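Local coordinates for Mll8374 protein (PDB 3B5E) that probably hydrolyses carboxylic ester bonds as a serine carboxylesterase of the alpha/beta-hydrolase fold, its natural substrate not established, at residues T14-P19 against T99-K104; P19-G24 against V41-L46; G64-E69 against W74-D79; L141-P146 against D203-I208; E170-F175 against S197-G202. All coordinates share one frame; numbering follows the deposited sequence. Where two conformers were deposited one is given.

Contact 1 (T14-P19 against T99-K104); sequences TDLAFP and TNEAAK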
# COMPACT_ATOMS: atom_id res chain seq x y z
N THR A 14 -12.23 -15.46 2.95
CA THR A 14 -12.73 -15.18 1.62
C THR A 14 -14.17 -14.65 1.55
O THR A 14 -14.72 -14.54 0.47
CB THR A 14 -12.60 -16.44 0.72
OG1 THR A 14 -13.36 -17.50 1.29
CG2 THR A 14 -11.14 -16.88 0.60
N ASP A 15 -14.77 -14.30 2.68
CA ASP A 15 -16.15 -13.82 2.64
C ASP A 15 -16.31 -12.30 2.54
O ASP A 15 -17.44 -11.82 2.42
CB ASP A 15 -16.96 -14.35 3.81
CG ASP A 15 -16.29 -14.13 5.11
OD1 ASP A 15 -15.10 -13.74 5.11
OD2 ASP A 15 -16.93 -14.41 6.14
N LEU A 16 -15.22 -11.54 2.55
CA LEU A 16 -15.29 -10.10 2.26
C LEU A 16 -14.89 -9.87 0.79
O LEU A 16 -14.61 -10.81 0.07
CB LEU A 16 -14.41 -9.30 3.25
CG LEU A 16 -14.78 -9.44 4.73
CD1 LEU A 16 -13.93 -8.51 5.64
CD2 LEU A 16 -16.26 -9.19 4.93
N ALA A 17 -14.89 -8.62 0.35
CA ALA A 17 -14.70 -8.30 -1.07
C ALA A 17 -13.33 -8.72 -1.62
O ALA A 17 -13.22 -9.05 -2.79
CB ALA A 17 -14.93 -6.80 -1.31
N PHE A 18 -12.31 -8.71 -0.76
CA PHE A 18 -10.95 -9.12 -1.11
C PHE A 18 -10.54 -10.27 -0.22
O PHE A 18 -10.82 -10.24 0.97
CB PHE A 18 -9.94 -7.95 -0.91
CG PHE A 18 -10.07 -6.88 -1.95
CD1 PHE A 18 -11.18 -6.04 -1.96
CD2 PHE A 18 -9.10 -6.71 -2.92
CE1 PHE A 18 -11.30 -5.05 -2.94
CE2 PHE A 18 -9.22 -5.73 -3.88
CZ PHE A 18 -10.32 -4.92 -3.90
N PRO A 19 -9.86 -11.29 -0.78
CA PRO A 19 -9.33 -12.30 0.14
C PRO A 19 -8.21 -11.70 1.01
O PRO A 19 -7.51 -10.79 0.57
CB PRO A 19 -8.79 -13.40 -0.77
CG PRO A 19 -9.26 -13.07 -2.12
CD PRO A 19 -9.52 -11.61 -2.17
N THR A 99 -11.91 -2.01 3.37
CA THR A 99 -11.17 -1.53 4.55
C THR A 99 -12.13 -1.32 5.69
O THR A 99 -11.87 -1.74 6.80
CB THR A 99 -10.34 -0.20 4.33
OG1 THR A 99 -11.20 0.92 4.13
CG2 THR A 99 -9.39 -0.35 3.19
N ASN A 100 -13.26 -0.70 5.39
CA ASN A 100 -14.27 -0.45 6.38
C ASN A 100 -14.89 -1.75 6.96
O ASN A 100 -15.03 -1.88 8.18
CB ASN A 100 -15.27 0.57 5.81
CG ASN A 100 -14.60 1.96 5.52
OD1 ASN A 100 -13.64 2.38 6.22
ND2 ASN A 100 -15.06 2.63 4.45
N GLU A 101 -15.23 -2.69 6.07
CA GLU A 101 -15.72 -4.03 6.43
C GLU A 101 -14.72 -4.71 7.36
O GLU A 101 -15.08 -5.15 8.44
CB GLU A 101 -15.85 -4.96 5.21
CG GLU A 101 -16.88 -4.64 4.17
CD GLU A 101 -17.00 -5.79 3.14
OE1 GLU A 101 -16.00 -6.13 2.43
OE2 GLU A 101 -18.12 -6.34 3.06
N ALA A 102 -13.48 -4.81 6.89
CA ALA A 102 -12.41 -5.47 7.65
C ALA A 102 -12.19 -4.78 9.00
O ALA A 102 -12.01 -5.45 10.03
CB ALA A 102 -11.10 -5.52 6.83
N ALA A 103 -12.21 -3.45 9.03
CA ALA A 103 -12.04 -2.72 10.30
C ALA A 103 -13.17 -3.00 11.30
O ALA A 103 -12.94 -3.23 12.51
CB ALA A 103 -11.90 -1.21 10.02
N LYS A 104 -14.40 -3.01 10.81
CA LYS A 104 -15.56 -3.31 11.65
C LYS A 104 -15.48 -4.75 12.20
O LYS A 104 -15.72 -5.01 13.39
CB LYS A 104 -16.88 -3.14 10.87
CG LYS A 104 -17.41 -1.71 10.80
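L16 lays its isobutyl group along E101 and the backbone of the next residue, A102, on helix 85-106, the side chains of L16 and E101 sliding past each other in opposite directions. Its methyls divide the work: CD2 lies 3.9 Å from CD of E101, beside the carboxylate, while CD1 reaches down to the helix surface and comes within 3.9 Å of A102 N. A102 adds its methyl to this apolar patch, L16 CD1 to A102 CB measuring 4.3 Å. In the conformer described here, one of two deposited, E101 stretches out beyond CG (chi2 -172°), and this extension carries its carboxylate past the leucine to the loop backbone. There OE1 packs against CB of L16 at 3.6 Å and takes a weak hydrogen bond from A17 N, long at 3.4 Å but fairly straight at 163°. The grip is therefore mostly van der Waals, with one loose polar tether. A second tie runs nearby, where D15 makes a salt bridge with R105 of the same helix. The segment 14-19 is the loop that leads into edge strand 20-23 of the central sheet; L16 also packs on F98, and F18 turns its ring edge-to-face with F95, so that successive loop residues rest on the flank of helix 85-106.

Contact 2 (P19-G24 against V41-L46); sequences PYRLLG and VDETTL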
# COMPACT_ATOMS: atom_id res chain seq x y z
N PRO A 19 -9.86 -11.29 -0.78
CA PRO A 19 -9.33 -12.30 0.14
C PRO A 19 -8.21 -11.70 1.01
O PRO A 19 -7.51 -10.79 0.57
CB PRO A 19 -8.79 -13.40 -0.77
CG PRO A 19 -9.26 -13.07 -2.12
CD PRO A 19 -9.52 -11.61 -2.17
N TYR A 20 -8.09 -12.18 2.24
CA TYR A 20 -7.08 -11.69 3.17
C TYR A 20 -6.76 -12.66 4.27
O TYR A 20 -7.57 -13.53 4.59
CB TYR A 20 -7.45 -10.32 3.76
CG TYR A 20 -8.60 -10.37 4.74
CD1 TYR A 20 -9.91 -10.57 4.30
CD2 TYR A 20 -8.36 -10.31 6.11
CE1 TYR A 20 -10.97 -10.65 5.21
CE2 TYR A 20 -9.38 -10.39 7.02
CZ TYR A 20 -10.68 -10.57 6.58
OH TYR A 20 -11.68 -10.65 7.54
N ARG A 21 -5.58 -12.48 4.85
CA ARG A 21 -5.18 -13.17 6.06
C ARG A 21 -5.01 -12.11 7.15
O ARG A 21 -4.56 -10.97 6.88
CB ARG A 21 -3.85 -13.88 5.85
CG ARG A 21 -3.89 -14.97 4.84
CD ARG A 21 -2.50 -15.53 4.66
NE ARG A 21 -2.48 -16.51 3.57
CZ ARG A 21 -2.74 -17.82 3.68
NH1 ARG A 21 -3.01 -18.39 4.85
NH2 ARG A 21 -2.70 -18.57 2.60
N LEU A 22 -5.34 -12.51 8.38
CA LEU A 22 -5.25 -11.64 9.56
C LEU A 22 -4.21 -12.23 10.50
O LEU A 22 -4.43 -13.31 11.07
CB LEU A 22 -6.59 -11.52 10.29
CG LEU A 22 -6.67 -10.44 11.39
CD1 LEU A 22 -6.60 -8.98 10.81
CD2 LEU A 22 -7.90 -10.62 12.24
N LEU A 23 -3.09 -11.52 10.65
CA LEU A 23 -1.98 -11.93 11.51
C LEU A 23 -1.74 -11.00 12.71
O LEU A 23 -1.99 -9.81 12.66
CB LEU A 23 -0.70 -12.09 10.67
CG LEU A 23 -0.78 -12.93 9.39
CD1 LEU A 23 -1.18 -12.16 8.10
CD2 LEU A 23 0.59 -13.53 9.22
N GLY A 24 -1.32 -11.59 13.82
CA GLY A 24 -0.94 -10.82 15.01
C GLY A 24 -2.07 -10.16 15.77
O GLY A 24 -1.82 -9.34 16.64
N VAL A 41 2.26 -11.88 -7.57
CA VAL A 41 2.50 -12.66 -6.34
C VAL A 41 1.24 -12.60 -5.47
O VAL A 41 0.20 -12.14 -5.93
CB VAL A 41 3.78 -12.14 -5.60
CG1 VAL A 41 5.00 -12.36 -6.51
CG2 VAL A 41 3.65 -10.66 -5.24
N ASP A 42 1.31 -13.06 -4.23
CA ASP A 42 0.13 -13.07 -3.37
C ASP A 42 0.34 -12.36 -2.03
O ASP A 42 1.37 -11.74 -1.77
CB ASP A 42 -0.39 -14.52 -3.21
CG ASP A 42 0.51 -15.39 -2.34
OD1 ASP A 42 1.33 -14.88 -1.56
OD2 ASP A 42 0.39 -16.62 -2.44
N GLU A 43 -0.68 -12.47 -1.18
CA GLU A 43 -0.75 -11.78 0.10
C GLU A 43 0.26 -12.24 1.14
O GLU A 43 0.42 -11.59 2.16
CB GLU A 43 -2.17 -11.91 0.66
CG GLU A 43 -2.49 -13.23 1.34
CD GLU A 43 -2.56 -14.44 0.40
OE1 GLU A 43 -2.74 -14.27 -0.82
OE2 GLU A 43 -2.46 -15.58 0.91
N THR A 44 0.93 -13.35 0.92
CA THR A 44 1.94 -13.82 1.87
C THR A 44 3.28 -13.07 1.75
O THR A 44 4.12 -13.14 2.64
CB THR A 44 2.20 -15.33 1.70
OG1 THR A 44 2.77 -15.58 0.40
CG2 THR A 44 0.92 -16.13 1.89
N THR A 45 3.46 -12.35 0.64
CA THR A 45 4.79 -11.87 0.23
C THR A 45 5.35 -10.70 1.05
O THR A 45 6.56 -10.61 1.21
CB THR A 45 4.85 -11.57 -1.30
OG1 THR A 45 3.88 -10.58 -1.63
CG2 THR A 45 4.62 -12.83 -2.13
N LEU A 46 4.49 -9.84 1.60
CA LEU A 46 4.96 -8.72 2.40
C LEU A 46 4.95 -9.01 3.90
O LEU A 46 5.36 -8.16 4.70
CB LEU A 46 4.11 -7.47 2.11
CG LEU A 46 4.14 -6.82 0.71
CD1 LEU A 46 3.40 -5.55 0.76
CD2 LEU A 46 5.62 -6.60 0.26
O HOH W 1 -1.61 -17.86 -0.17
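R21 and E43 form a salt bridge, side chain crossing side chain at about a right angle with the guanidinium and carboxylate planes only 20° apart. NE of R21 donates to OE2 of E43 at 2.8 Å, along the anti lone pair of that oxygen, and NH2 adds a weak bond to the same OE2 at 3.4 Å. The arginine is extended from CG to NE, whereas E43 is bent at chi2 (-69°), which folds its carboxylate back to meet the guanidinium edge. A water bridges the pair, accepting from R21 NH2 and donating to OE2 of E43 at 2.7 Å; it also reaches D42. Packing adds little: the T44 methyl CG2 comes within 3.8 Å of R21 NE, obliquely to the guanidinium. With an alanine here in place of R21, OE2 of E43 would probably lose its charged mate on strand 20-23, and the water one of its anchors. E43 has a second cation in R63, which bonds to OE1. Within segment 41-46, D42 OD1 accepts from T44 N at 2.9 Å, an Asx turn, and D42 to T45 form a type I turn. The salt bridge thus ties edge strand 20-23 to the loop that follows strand 32-36 in the mixed central sheet of an alpha/beta-hydrolase fold.

Contact 3 (G64-E69 against W74-D79); sequences GRIPQE and WFERID. With EDO (1,2-ethanediol), chain E.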
# COMPACT_ATOMS: atom_id res chain seq x y z
N GLY A 64 -5.00 -9.14 -4.18
CA GLY A 64 -5.61 -8.56 -5.38
C GLY A 64 -6.64 -9.47 -6.03
O GLY A 64 -6.61 -10.69 -5.89
N ARG A 65 -7.59 -8.87 -6.73
CA ARG A 65 -8.70 -9.64 -7.30
C ARG A 65 -8.51 -10.08 -8.74
O ARG A 65 -9.33 -10.82 -9.27
CB ARG A 65 -9.98 -8.84 -7.17
CG ARG A 65 -10.25 -8.48 -5.75
CD ARG A 65 -11.69 -8.13 -5.51
NE ARG A 65 -12.19 -7.08 -6.40
CZ ARG A 65 -13.39 -6.52 -6.29
NH1 ARG A 65 -14.23 -6.90 -5.34
NH2 ARG A 65 -13.76 -5.58 -7.14
N ILE A 66 -7.40 -9.68 -9.35
CA ILE A 66 -7.11 -9.99 -10.74
C ILE A 66 -5.95 -10.99 -10.80
O ILE A 66 -4.86 -10.69 -10.31
CB ILE A 66 -6.73 -8.70 -11.50
CG1 ILE A 66 -7.93 -7.74 -11.49
CG2 ILE A 66 -6.31 -8.99 -12.93
CD1 ILE A 66 -7.58 -6.38 -11.91
N PRO A 67 -6.18 -12.18 -11.39
CA PRO A 67 -5.09 -13.12 -11.55
C PRO A 67 -3.98 -12.61 -12.48
O PRO A 67 -4.23 -11.90 -13.45
CB PRO A 67 -5.77 -14.36 -12.16
CG PRO A 67 -7.20 -14.22 -11.80
CD PRO A 67 -7.44 -12.73 -11.90
N GLN A 68 -2.76 -12.95 -12.13
CA GLN A 68 -1.60 -12.68 -12.97
C GLN A 68 -0.66 -13.85 -12.76
O GLN A 68 0.01 -13.96 -11.72
CB GLN A 68 -0.90 -11.40 -12.63
CG GLN A 68 0.39 -11.27 -13.43
CD GLN A 68 0.98 -9.93 -13.33
OE1 GLN A 68 0.25 -8.95 -13.23
NE2 GLN A 68 2.32 -9.84 -13.32
N GLU A 69 -0.64 -14.74 -13.75
CA GLU A 69 0.17 -15.94 -13.69
C GLU A 69 -0.20 -16.71 -12.42
O GLU A 69 -1.38 -17.00 -12.22
CB GLU A 69 1.65 -15.57 -13.78
CG GLU A 69 1.96 -14.67 -14.97
CD GLU A 69 3.35 -14.86 -15.54
OE1 GLU A 69 4.13 -15.69 -15.01
OE2 GLU A 69 3.67 -14.18 -16.53
N TRP A 74 -3.71 -5.76 -8.60
CA TRP A 74 -4.71 -4.88 -7.98
C TRP A 74 -5.64 -4.19 -8.99
O TRP A 74 -6.74 -3.82 -8.66
CB TRP A 74 -3.98 -3.86 -7.09
CG TRP A 74 -3.35 -4.58 -5.91
CD1 TRP A 74 -2.05 -4.96 -5.78
CD2 TRP A 74 -4.03 -5.05 -4.73
NE1 TRP A 74 -1.88 -5.65 -4.61
CE2 TRP A 74 -3.08 -5.72 -3.95
CE3 TRP A 74 -5.36 -4.99 -4.29
CZ2 TRP A 74 -3.39 -6.27 -2.73
CZ3 TRP A 74 -5.66 -5.54 -3.09
CH2 TRP A 74 -4.69 -6.19 -2.33
N PHE A 75 -5.15 -3.99 -10.20
CA PHE A 75 -5.95 -3.41 -11.28
C PHE A 75 -5.30 -3.72 -12.61
O PHE A 75 -4.11 -4.01 -12.67
CB PHE A 75 -6.18 -1.89 -11.09
CG PHE A 75 -4.95 -1.11 -10.72
CD1 PHE A 75 -4.00 -0.75 -11.69
CD2 PHE A 75 -4.74 -0.68 -9.41
CE1 PHE A 75 -2.89 0.00 -11.36
CE2 PHE A 75 -3.61 0.02 -9.06
CZ PHE A 75 -2.67 0.38 -10.06
N GLU A 76 -6.07 -3.66 -13.68
CA GLU A 76 -5.60 -4.11 -14.98
C GLU A 76 -4.54 -3.18 -15.55
O GLU A 76 -4.59 -1.95 -15.38
CB GLU A 76 -6.78 -4.21 -15.96
CG GLU A 76 -7.87 -5.16 -15.51
CD GLU A 76 -7.55 -6.66 -15.72
OE1 GLU A 76 -6.41 -7.01 -16.12
OE2 GLU A 76 -8.47 -7.49 -15.46
N ARG A 77 -3.57 -3.79 -16.22
CA ARG A 77 -2.56 -3.06 -16.93
C ARG A 77 -2.78 -3.13 -18.45
O ARG A 77 -3.14 -4.17 -18.99
CB ARG A 77 -1.19 -3.63 -16.58
CG ARG A 77 -0.08 -2.82 -17.18
CD ARG A 77 1.22 -3.24 -16.66
NE ARG A 77 1.51 -4.60 -17.04
CZ ARG A 77 2.72 -5.14 -16.98
NH1 ARG A 77 3.77 -4.44 -16.57
NH2 ARG A 77 2.88 -6.40 -17.34
N ILE A 78 -2.58 -2.00 -19.13
CA ILE A 78 -2.65 -1.95 -20.58
C ILE A 78 -1.27 -2.35 -21.18
O ILE A 78 -1.19 -3.20 -22.06
CB ILE A 78 -3.06 -0.54 -21.09
CG1 ILE A 78 -4.44 -0.14 -20.57
CG2 ILE A 78 -3.09 -0.51 -22.59
CD1 ILE A 78 -4.73 1.37 -20.74
N ASP A 79 -0.22 -1.72 -20.70
CA ASP A 79 1.16 -1.96 -21.11
C ASP A 79 1.96 -1.48 -19.91
O ASP A 79 1.43 -0.72 -19.10
CB ASP A 79 1.54 -1.12 -22.36
CG ASP A 79 1.03 -1.71 -23.65
OD1 ASP A 79 1.43 -2.86 -23.98
OD2 ASP A 79 0.23 -1.04 -24.35
C1 EDO E . -3.70 -14.90 -15.59
O1 EDO E . -3.50 -16.04 -14.73
C2 EDO E . -2.65 -14.89 -16.69
O2 EDO E . -1.67 -13.87 -16.45
O HOH W 2 -7.95 -5.93 -7.03
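The indole of W74 carries G64 on one face: the glycine CA sits 3.7 Å from the centroid of the six-membered ring, only 9° off its normal, a CH-pi contact, and G64 N comes down to 3.5 Å from CH2. A beta carbon on G64 would not point at the ring but would come close to the backbone N of W74. At the indole edge NE1 donates to the carbonyl of H37, and G64 N in turn bonds to the H37 ring, so one histidine residue ties both partners together; its ring also meets the indole, with the planes at about 40°. W74 also touches the residues of a likely nucleophile elbow, and its backbone N bonds to N120. Segment 64-69 leads into and forms the first strand of the hairpin 66-68/71-73, a short antiparallel excursion between strand 58-62 of the main sheet and helix 85-106, and segment 74-79 leaves its second strand. A water joins them at the base, accepting from R65 N and donating to W74 O at 2.9 Å. Further along, I66 points toward segment 74-79 and pushes CD1 to 3.4 Å from CA of F75. E76, bent at chi2 (-78°), brings its carboxylate back over the isoleucine, OE2 lying 3.6 Å from CG2 of I66. Just beyond strand 66-68, E69 N donates to O2 of an ethanediol, probably from the crystallisation liquor, at 3.0 Å; I66 also packs on S87 of helix 85-106.

Contact 4 (L141-P146 against D203-I208); sequences LLRPMP and DPDAAI. With EDO (1,2-ethanediol), chain I.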
# COMPACT_ATOMS: atom_id res chain seq x y z
N LEU A 141 4.83 3.72 0.64
CA LEU A 141 4.73 3.39 -0.76
C LEU A 141 6.11 2.97 -1.26
O LEU A 141 7.01 3.81 -1.41
CB LEU A 141 4.24 4.61 -1.59
CG LEU A 141 2.93 5.29 -1.14
CD1 LEU A 141 2.60 6.45 -2.06
CD2 LEU A 141 1.74 4.35 -1.07
N LEU A 142 6.28 1.68 -1.53
CA LEU A 142 7.58 1.14 -1.92
C LEU A 142 7.60 0.97 -3.44
O LEU A 142 6.76 0.26 -3.99
CB LEU A 142 7.83 -0.19 -1.23
CG LEU A 142 7.75 -0.19 0.30
CD1 LEU A 142 8.13 -1.57 0.85
CD2 LEU A 142 8.60 0.93 0.90
N ARG A 143 8.53 1.66 -4.09
CA ARG A 143 8.68 1.68 -5.56
C ARG A 143 7.38 2.04 -6.32
O ARG A 143 6.98 1.33 -7.23
CB ARG A 143 9.25 0.37 -6.08
CG ARG A 143 10.36 -0.23 -5.25
CD ARG A 143 11.64 0.62 -5.26
NE ARG A 143 12.65 -0.14 -4.54
CZ ARG A 143 12.76 -0.18 -3.22
NH1 ARG A 143 12.01 0.58 -2.43
NH2 ARG A 143 13.65 -0.97 -2.67
N PRO A 144 6.73 3.18 -5.97
CA PRO A 144 5.50 3.60 -6.59
C PRO A 144 5.72 4.47 -7.84
O PRO A 144 6.83 4.86 -8.13
CB PRO A 144 4.86 4.46 -5.51
CG PRO A 144 6.10 5.15 -4.91
CD PRO A 144 7.15 4.13 -4.91
N MSE A 145 4.64 4.74 -8.56
CA MSE A 145 4.61 5.66 -9.67
C MSE A 145 3.21 6.24 -9.78
O MSE A 145 2.28 5.66 -9.24
CB MSE A 145 5.02 4.97 -10.99
CG MSE A 145 4.03 3.96 -11.53
SE MSE A 145 4.57 3.30 -13.26
CE MSE A 145 4.34 4.93 -14.32
N PRO A 146 3.04 7.40 -10.46
CA PRO A 146 1.69 7.86 -10.77
C PRO A 146 1.02 6.92 -11.78
O PRO A 146 1.67 6.44 -12.70
CB PRO A 146 1.92 9.26 -11.40
CG PRO A 146 3.35 9.64 -11.02
CD PRO A 146 4.07 8.32 -10.96
N ASP A 203 15.42 -5.56 3.52
CA ASP A 203 15.74 -4.98 4.82
C ASP A 203 15.97 -3.47 4.88
O ASP A 203 15.53 -2.83 5.85
CB ASP A 203 16.94 -5.68 5.45
CG ASP A 203 16.68 -7.19 5.73
OD1 ASP A 203 15.53 -7.54 6.14
OD2 ASP A 203 17.66 -7.99 5.53
N PRO A 204 16.65 -2.89 3.87
CA PRO A 204 16.75 -1.43 3.86
C PRO A 204 15.39 -0.71 3.88
O PRO A 204 15.27 0.34 4.50
CB PRO A 204 17.50 -1.11 2.55
CG PRO A 204 18.21 -2.38 2.21
CD PRO A 204 17.32 -3.49 2.70
N ASP A 205 14.40 -1.26 3.19
CA ASP A 205 13.06 -0.69 3.21
C ASP A 205 12.43 -0.78 4.57
O ASP A 205 11.88 0.20 5.06
CB ASP A 205 12.16 -1.36 2.17
CG ASP A 205 12.74 -1.23 0.78
OD1 ASP A 205 12.50 -0.15 0.21
OD2 ASP A 205 13.49 -2.12 0.32
N ALA A 206 12.55 -1.95 5.21
CA ALA A 206 12.00 -2.16 6.56
C ALA A 206 12.61 -1.20 7.58
O ALA A 206 11.90 -0.64 8.40
CB ALA A 206 12.25 -3.56 7.00
N ALA A 207 13.93 -1.03 7.51
CA ALA A 207 14.61 -0.11 8.41
C ALA A 207 14.06 1.32 8.29
O ALA A 207 13.80 2.00 9.28
CB ALA A 207 16.09 -0.12 8.13
N ILE A 208 13.87 1.77 7.06
CA ILE A 208 13.32 3.11 6.83
C ILE A 208 11.87 3.23 7.30
O ILE A 208 11.53 4.22 7.97
CB ILE A 208 13.43 3.53 5.36
CG1 ILE A 208 14.91 3.82 4.99
CG2 ILE A 208 12.58 4.75 5.07
CD1 ILE A 208 15.17 3.97 3.48
C1 EDO I . 4.59 -0.13 -11.20
O1 EDO I . 4.09 -1.24 -10.49
C2 EDO I . 5.73 0.51 -10.42
O2 EDO I . 5.31 1.40 -9.36
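Strand 138-142 ends at L142, and the chain then turns at R143, whose backbone takes phi/psi of 53°/52°, opposite the start of helix 203-214; the closest CA atoms, of L142 and D205, are 7.7 Å apart. This is the C-terminal end of the parallel strands of the central sheet of an alpha/beta-hydrolase fold, where loops build the probable active site. R143, bent at chi2, meets D205 end-on from the opposite direction. NH1 donates to OD1 at 2.8 Å in the guanidinium plane. NH2 donates to OD2 at 3.2 Å, on the syn lone pair of OD2 and tilted 20° from the guanidinium plane, and also to OD1, which thus accepts from both nitrogens. Both residues are buried. Other bonds from R143 run to the carbonyls of G198 and I164, and D205 OD2 accepts from G202 N. A leucine in place of R143 would probably leave the buried D205 carboxylate without its cation and the G198 carbonyl without a donor. Beside the ion pair, CD2 of L142 lies 4.1 Å from OD1 of D205.

Contact 5 (E170-F175 against S197-G202); sequences ETYGPF and SGHDIG. With EDO (1,2-ethanediol), chain F.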
# COMPACT_ATOMS: atom_id res chain seq x y z
N GLU A 170 15.83 1.07 -12.68
CA GLU A 170 16.04 1.73 -13.97
C GLU A 170 14.72 2.08 -14.67
O GLU A 170 14.56 3.18 -15.22
CB GLU A 170 16.87 0.79 -14.83
CG GLU A 170 17.36 1.32 -16.13
CD GLU A 170 18.19 0.27 -16.91
OE1 GLU A 170 17.87 -0.95 -16.84
OE2 GLU A 170 19.16 0.68 -17.60
N THR A 171 13.75 1.19 -14.57
CA THR A 171 12.49 1.32 -15.28
C THR A 171 11.57 2.35 -14.61
O THR A 171 10.97 3.17 -15.28
CB THR A 171 11.76 -0.05 -15.39
OG1 THR A 171 12.62 -0.99 -16.04
CG2 THR A 171 10.43 0.04 -16.18
N TYR A 172 11.45 2.27 -13.29
CA TYR A 172 10.43 3.02 -12.55
C TYR A 172 10.92 4.19 -11.72
O TYR A 172 10.11 5.09 -11.40
CB TYR A 172 9.64 2.05 -11.67
CG TYR A 172 8.97 1.01 -12.50
CD1 TYR A 172 7.96 1.38 -13.39
CD2 TYR A 172 9.32 -0.33 -12.42
CE1 TYR A 172 7.32 0.45 -14.21
CE2 TYR A 172 8.69 -1.28 -13.26
CZ TYR A 172 7.68 -0.88 -14.13
OH TYR A 172 7.02 -1.77 -14.93
N GLY A 173 12.22 4.21 -11.40
CA GLY A 173 12.84 5.33 -10.69
C GLY A 173 12.52 6.75 -11.19
O GLY A 173 12.23 7.63 -10.40
N PRO A 174 12.56 6.98 -12.52
CA PRO A 174 12.26 8.29 -13.09
C PRO A 174 10.88 8.93 -12.83
O PRO A 174 10.73 10.15 -13.03
CB PRO A 174 12.41 8.07 -14.59
CG PRO A 174 13.20 6.87 -14.75
CD PRO A 174 12.88 6.00 -13.58
N PHE A 175 9.89 8.14 -12.40
CA PHE A 175 8.55 8.63 -12.20
C PHE A 175 8.33 9.07 -10.78
O PHE A 175 7.29 9.66 -10.48
CB PHE A 175 7.50 7.55 -12.58
CG PHE A 175 7.74 6.94 -13.93
CD1 PHE A 175 7.70 7.74 -15.07
CD2 PHE A 175 8.05 5.59 -14.05
CE1 PHE A 175 7.92 7.22 -16.32
CE2 PHE A 175 8.26 5.04 -15.32
CZ PHE A 175 8.21 5.87 -16.46
N SER A 197 19.15 0.30 -3.61
CA SER A 197 18.42 -0.84 -4.18
C SER A 197 17.80 -0.59 -5.54
O SER A 197 17.62 0.56 -5.98
CB SER A 197 17.32 -1.29 -3.19
OG SER A 197 17.95 -1.70 -2.02
N GLY A 198 17.52 -1.68 -6.24
CA GLY A 198 16.70 -1.63 -7.43
C GLY A 198 15.21 -1.68 -7.13
O GLY A 198 14.72 -1.13 -6.14
N HIS A 199 14.48 -2.35 -8.02
CA HIS A 199 13.03 -2.51 -7.83
C HIS A 199 12.65 -3.51 -6.72
O HIS A 199 11.55 -3.45 -6.21
CB HIS A 199 12.36 -2.89 -9.14
CG HIS A 199 10.89 -2.72 -9.12
ND1 HIS A 199 10.29 -1.48 -9.08
CD2 HIS A 199 9.88 -3.63 -9.10
CE1 HIS A 199 8.98 -1.62 -9.05
NE2 HIS A 199 8.71 -2.92 -9.04
N ASP A 200 13.56 -4.39 -6.34
CA ASP A 200 13.31 -5.33 -5.27
C ASP A 200 13.32 -4.60 -3.93
O ASP A 200 14.01 -3.59 -3.76
CB ASP A 200 14.37 -6.44 -5.20
CG ASP A 200 14.20 -7.52 -6.28
OD1 ASP A 200 13.22 -7.49 -7.08
OD2 ASP A 200 15.07 -8.44 -6.31
N ILE A 201 12.59 -5.16 -2.97
CA ILE A 201 12.51 -4.59 -1.65
C ILE A 201 13.07 -5.55 -0.64
O ILE A 201 13.22 -6.75 -0.89
CB ILE A 201 11.06 -4.18 -1.28
CG1 ILE A 201 10.09 -5.37 -1.43
CG2 ILE A 201 10.61 -2.94 -2.12
CD1 ILE A 201 8.73 -5.13 -0.77
N GLY A 202 13.41 -5.03 0.53
CA GLY A 202 14.13 -5.84 1.51
C GLY A 202 14.39 -5.13 2.82
O GLY A 202 13.70 -4.21 3.18
C1 EDO F . 15.80 -5.45 -8.59
O1 EDO F . 16.44 -4.92 -7.39
C2 EDO F . 16.29 -4.84 -9.92
O2 EDO F . 15.62 -3.61 -10.25
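Two loops approach here, the one after strand 160-166 and the one after strand 189-195, with the CA atoms of Y172 and H199 7.7 Å apart and no hydrogen bond between the segments. Contact rests on two rings that cross obliquely, their centroids 5.1 Å apart and their planes at 46°. CD2 of Y172 is 3.6 Å from CE1 and 3.7 Å from ND1 of H199, and CE2 of Y172 lies over one face of the imidazole, offset toward its rim; the pair is neither a stack nor edge-to-face. A chi1 of -165° swings the imidazole away from the backbone N of H199 and toward Y172. The backbone of the histidine loop also binds an ethanediol, probably from the crystallisation liquor: H199 N donates to O2 at 2.8 Å, and D200 N to O1. H199 ND1 bonds to D169, and NE2 to S119, which sits on a probable nucleophile elbow. This geometry is consistent with a Ser-His-Asp triad, in which Y172 packs against the imidazole and may help to fix its orientation.

How the contacts relate
Contacts 4 and 5 lie closest together, with centres 9 Å apart, and join directly through R143, whose guanidinium probably helps to hold the loop that carries H199 of the probable triad. An ethanediol, probably from the crystallisation liquor, bonds to both the R143 carbonyl and S119, and may mark the same pocket. Contact 3 comes within about 5 Å of contact 5 (nearest atoms) and reaches the elbow through W74. Contact 1 shares P19 with contact 2 and packs F18 against R65 and W74 of contact 3. Contact 2 touches contact 5 through L46 and I201, while contact 1, its centre about 31 Å from that of contact 5, is far from the site.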